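Local atomic coordinates of transcriptional regulator, LacI family protein (PDB entry 3K9C), a protein that probably acts as a LacI-family transcriptional regulator that binds DNA at cis-regulatory regions. Residues V231-S237 with H268-T274. Sequence-based numbering, arbitrary orientation.
Sequences VQMTTIS and HLVRRAT
Thr235 and Val270 form a hydrogen-bonded antiparallel pair in the periplasmic binding protein-like fold of this regulator, where strands 235-237 and 262-270 run side by side at the edge of a mixed sheet. The pairing continues through Ile236-Leu269 to Ser237-His268; on the other side of Thr235-Val270, toward Thr234 and Arg271, it loses its regularity, and the region illustrates how side chains can take over once a strand ends. Arg272 shows this step by step. Its CB lies 3.1 Å from Gln232 O, and CG and CD then run past Met233 O, with CG 3.4 Å from that oxygen. The chain is extended from CG to NE, and beyond it the guanidinium meets Met233 O at its edge, NH1 donating in plane over 2.9 Å. CG1 of Val270 lies over one face, offset toward the rim, while NH2 reaches Asp222 in a salt bridge. Cut back to an alanine, this side chain would probably leave Met233 O without its NH1 donor and Asp222 without its cationic mate. Two threonines replace backbone partners nearby. Thr234 OG1, turned beside its own backbone N (chi1 -68°), accepts a hydrogen bond from Arg272 N at 3.1 Å and also bonds to Thr275 OG1. Thr274 OG1 is engaged with Val217 O as well, and it receives the amide of Thr234 in a nearly straight bond, N to OG1 2.7 Å with 168° at the hydrogen.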
ATOM      1  N   VAL B 231      10.799  -6.113 -10.129  1.00 32.54           N
ATOM      2  CA  VAL B 231      11.160  -6.687  -8.839  1.00 31.06           C
ATOM      3  C   VAL B 231      11.294  -8.201  -9.001  1.00 30.84           C
ATOM      4  O   VAL B 231      12.327  -8.775  -8.649  1.00 30.01           O
ATOM      5  CB  VAL B 231      10.104  -6.359  -7.759  1.00 30.89           C
ATOM      6  CG1 VAL B 231      10.489  -7.002  -6.441  1.00 29.00           C
ATOM      7  CG2 VAL B 231       9.994  -4.852  -7.590  1.00 31.11           C
ATOM      8  N   GLN B 232      10.256  -8.827  -9.561  1.00 29.55           N
ATOM      9  CA  GLN B 232      10.217 -10.274  -9.811  1.00 28.47           C
ATOM     10  C   GLN B 232      10.730 -11.091  -8.623  1.00 26.21           C
ATOM     11  O   GLN B 232      11.679 -11.864  -8.736  1.00 25.38           O
ATOM     12  CB  GLN B 232      11.017 -10.615 -11.077  1.00 31.73           C
ATOM     13  CG  GLN B 232      11.818  -9.452 -11.665  1.00 37.30           C
ATOM     14  CD  GLN B 232      12.688  -9.868 -12.844  1.00 40.94           C
ATOM     15  OE1 GLN B 232      12.192 -10.371 -13.861  1.00 43.17           O
ATOM     16  NE2 GLN B 232      13.993  -9.659 -12.711  1.00 40.47           N
HETATM   17  N   MSE B 233      10.051 -10.934  -7.493  1.00 23.73           N
HETATM   18  CA  MSE B 233      10.410 -11.598  -6.250  1.00 22.51           C
HETATM   19  C   MSE B 233       9.881 -13.021  -6.054  1.00 21.39           C
HETATM   20  O   MSE B 233       8.679 -13.280  -6.171  1.00 18.92           O
HETATM   21  CB  MSE B 233       9.937 -10.717  -5.098  1.00 25.56           C
HETATM   22  CG  MSE B 233      10.432 -11.092  -3.728  1.00 30.83           C
HETATM   23 SE   MSE B 233       9.371 -10.041  -2.513  1.00 42.39          SE
HETATM   24  CE  MSE B 233      10.317  -8.371  -2.745  1.00 34.24           C
ATOM     25  N   THR B 234      10.798 -13.943  -5.772  1.00 20.08           N
ATOM     26  CA  THR B 234      10.435 -15.329  -5.492  1.00 20.07           C
ATOM     27  C   THR B 234       9.766 -15.205  -4.128  1.00 19.82           C
ATOM     28  O   THR B 234      10.301 -14.541  -3.228  1.00 19.53           O
ATOM     29  CB  THR B 234      11.689 -16.233  -5.391  1.00 20.14           C
ATOM     30  OG1 THR B 234      12.294 -16.344  -6.681  1.00 20.23           O
ATOM     31  CG2 THR B 234      11.326 -17.620  -4.877  1.00 20.37           C
ATOM     32  N   THR B 235       8.607 -15.833  -3.970  1.00 18.94           N
ATOM     33  CA  THR B 235       7.859 -15.713  -2.727  1.00 19.79           C
ATOM     34  C   THR B 235       6.969 -16.923  -2.467  1.00 20.53           C
ATOM     35  O   THR B 235       6.888 -17.833  -3.288  1.00 20.37           O
ATOM     36  CB  THR B 235       6.968 -14.446  -2.780  1.00 20.27           C
ATOM     37  OG1 THR B 235       6.396 -14.193  -1.498  1.00 21.40           O
ATOM     38  CG2 THR B 235       5.848 -14.631  -3.792  1.00 21.04           C
ATOM     39  N   ILE B 236       6.301 -16.915  -1.322  1.00 20.86           N
ATOM     40  CA  ILE B 236       5.403 -17.991  -0.937  1.00 20.93           C
ATOM     41  C   ILE B 236       3.971 -17.479  -0.916  1.00 22.84           C
ATOM     42  O   ILE B 236       3.642 -16.564  -0.152  1.00 21.84           O
ATOM     43  CB  ILE B 236       5.762 -18.531   0.458  1.00 22.25           C
ATOM     44  CG1 ILE B 236       7.133 -19.200   0.398  1.00 22.26           C
ATOM     45  CG2 ILE B 236       4.706 -19.505   0.930  1.00 21.08           C
ATOM     46  CD1 ILE B 236       7.700 -19.473   1.736  1.00 28.94           C
ATOM     47  N   SER B 237       3.123 -18.065  -1.756  1.00 20.95           N
ATOM     48  CA  SER B 237       1.729 -17.647  -1.820  1.00 22.62           C
ATOM     49  C   SER B 237       0.869 -18.280  -0.751  1.00 24.25           C
ATOM     50  O   SER B 237       1.071 -19.433  -0.373  1.00 26.05           O
ATOM     51  CB  SER B 237       1.124 -17.978  -3.185  1.00 24.35           C
ATOM     52  OG  SER B 237      -0.288 -17.832  -3.150  1.00 23.71           O
ATOM     53  N   HIS B 268       1.968 -22.263  -1.428  1.00 23.80           N
ATOM     54  CA  HIS B 268       2.787 -22.797  -2.509  1.00 24.93           C
ATOM     55  C   HIS B 268       3.884 -21.834  -2.902  1.00 23.99           C
ATOM     56  O   HIS B 268       3.790 -20.630  -2.659  1.00 23.67           O
ATOM     57  CB  HIS B 268       1.939 -23.207  -3.729  1.00 23.64           C
ATOM     58  CG  HIS B 268       0.882 -22.225  -4.118  1.00 26.03           C
ATOM     59  ND1 HIS B 268       1.116 -21.170  -4.976  1.00 27.22           N
ATOM     60  CD2 HIS B 268      -0.433 -22.162  -3.797  1.00 26.66           C
ATOM     61  CE1 HIS B 268      -0.007 -20.502  -5.170  1.00 27.24           C
ATOM     62  NE2 HIS B 268      -0.962 -21.084  -4.464  1.00 29.61           N
ATOM     63  N   LEU B 269       4.942 -22.381  -3.486  1.00 23.67           N
ATOM     64  CA  LEU B 269       6.084 -21.588  -3.902  1.00 25.47           C
ATOM     65  C   LEU B 269       5.847 -20.937  -5.244  1.00 23.88           C
ATOM     66  O   LEU B 269       5.336 -21.561  -6.163  1.00 25.83           O
ATOM     67  CB  LEU B 269       7.345 -22.453  -3.991  1.00 24.63           C
ATOM     68  CG  LEU B 269       8.567 -21.723  -4.560  1.00 26.26           C
ATOM     69  CD1 LEU B 269       9.046 -20.696  -3.558  1.00 25.47           C
ATOM     70  CD2 LEU B 269       9.676 -22.723  -4.880  1.00 25.91           C
ATOM     71  N   VAL B 270       6.224 -19.672  -5.343  1.00 23.51           N
ATOM     72  CA  VAL B 270       6.089 -18.931  -6.573  1.00 21.82           C
ATOM     73  C   VAL B 270       7.478 -18.418  -6.905  1.00 23.23           C
ATOM     74  O   VAL B 270       7.954 -17.447  -6.308  1.00 22.75           O
ATOM     75  CB  VAL B 270       5.113 -17.747  -6.416  1.00 23.43           C
ATOM     76  CG1 VAL B 270       5.013 -16.972  -7.737  1.00 22.30           C
ATOM     77  CG2 VAL B 270       3.752 -18.256  -5.994  1.00 16.70           C
ATOM     78  N   ARG B 271       8.130 -19.093  -7.847  1.00 24.57           N
ATOM     79  CA  ARG B 271       9.480 -18.737  -8.271  1.00 25.80           C
ATOM     80  C   ARG B 271       9.502 -17.654  -9.322  1.00 26.27           C
ATOM     81  O   ARG B 271       8.782 -17.711 -10.320  1.00 25.79           O
ATOM     82  CB  ARG B 271      10.215 -19.948  -8.849  1.00 27.09           C
ATOM     83  CG  ARG B 271      10.677 -20.966  -7.847  1.00 30.26           C
ATOM     84  CD  ARG B 271      11.140 -22.217  -8.565  1.00 34.21           C
ATOM     85  NE  ARG B 271      10.054 -22.771  -9.371  1.00 38.34           N
ATOM     86  CZ  ARG B 271      10.099 -23.945  -9.991  1.00 39.01           C
ATOM     87  NH1 ARG B 271      11.187 -24.704  -9.901  1.00 37.67           N
ATOM     88  NH2 ARG B 271       9.050 -24.361 -10.692  1.00 37.52           N
ATOM     89  N   ARG B 272      10.349 -16.667  -9.093  1.00 25.92           N
ATOM     90  CA  ARG B 272      10.511 -15.584 -10.036  1.00 25.58           C
ATOM     91  C   ARG B 272      12.009 -15.433 -10.255  1.00 26.68           C
ATOM     92  O   ARG B 272      12.686 -16.440 -10.477  1.00 30.03           O
ATOM     93  CB  ARG B 272       9.850 -14.305  -9.513  1.00 26.12           C
ATOM     94  CG  ARG B 272       8.327 -14.445  -9.382  1.00 23.46           C
ATOM     95  CD  ARG B 272       7.599 -13.105  -9.516  1.00 24.98           C
ATOM     96  NE  ARG B 272       6.144 -13.268  -9.534  1.00 25.11           N
ATOM     97  CZ  ARG B 272       5.388 -13.418  -8.449  1.00 26.71           C
ATOM     98  NH1 ARG B 272       5.939 -13.419  -7.238  1.00 27.67           N
ATOM     99  NH2 ARG B 272       4.075 -13.585  -8.568  1.00 27.40           N
ATOM    100  N   ALA B 273      12.548 -14.226 -10.153  1.00 24.46           N
ATOM    101  CA  ALA B 273      13.972 -14.044 -10.418  1.00 24.07           C
ATOM    102  C   ALA B 273      14.905 -13.655  -9.270  1.00 23.76           C
ATOM    103  O   ALA B 273      16.054 -13.271  -9.517  1.00 24.13           O
ATOM    104  CB  ALA B 273      14.130 -13.040 -11.558  1.00 23.95           C
ATOM    105  N   THR B 274      14.444 -13.749  -8.025  1.00 22.39           N
ATOM    106  CA  THR B 274      15.299 -13.376  -6.899  1.00 22.65           C
ATOM    107  C   THR B 274      16.004 -14.543  -6.215  1.00 23.27           C
ATOM    108  O   THR B 274      16.620 -14.369  -5.165  1.00 22.95           O
ATOM    109  CB  THR B 274      14.514 -12.576  -5.832  1.00 21.78           C
ATOM    110  OG1 THR B 274      13.385 -13.342  -5.388  1.00 21.33           O
ATOM    111  CG2 THR B 274      14.041 -11.245  -6.416  1.00 22.25           C
TER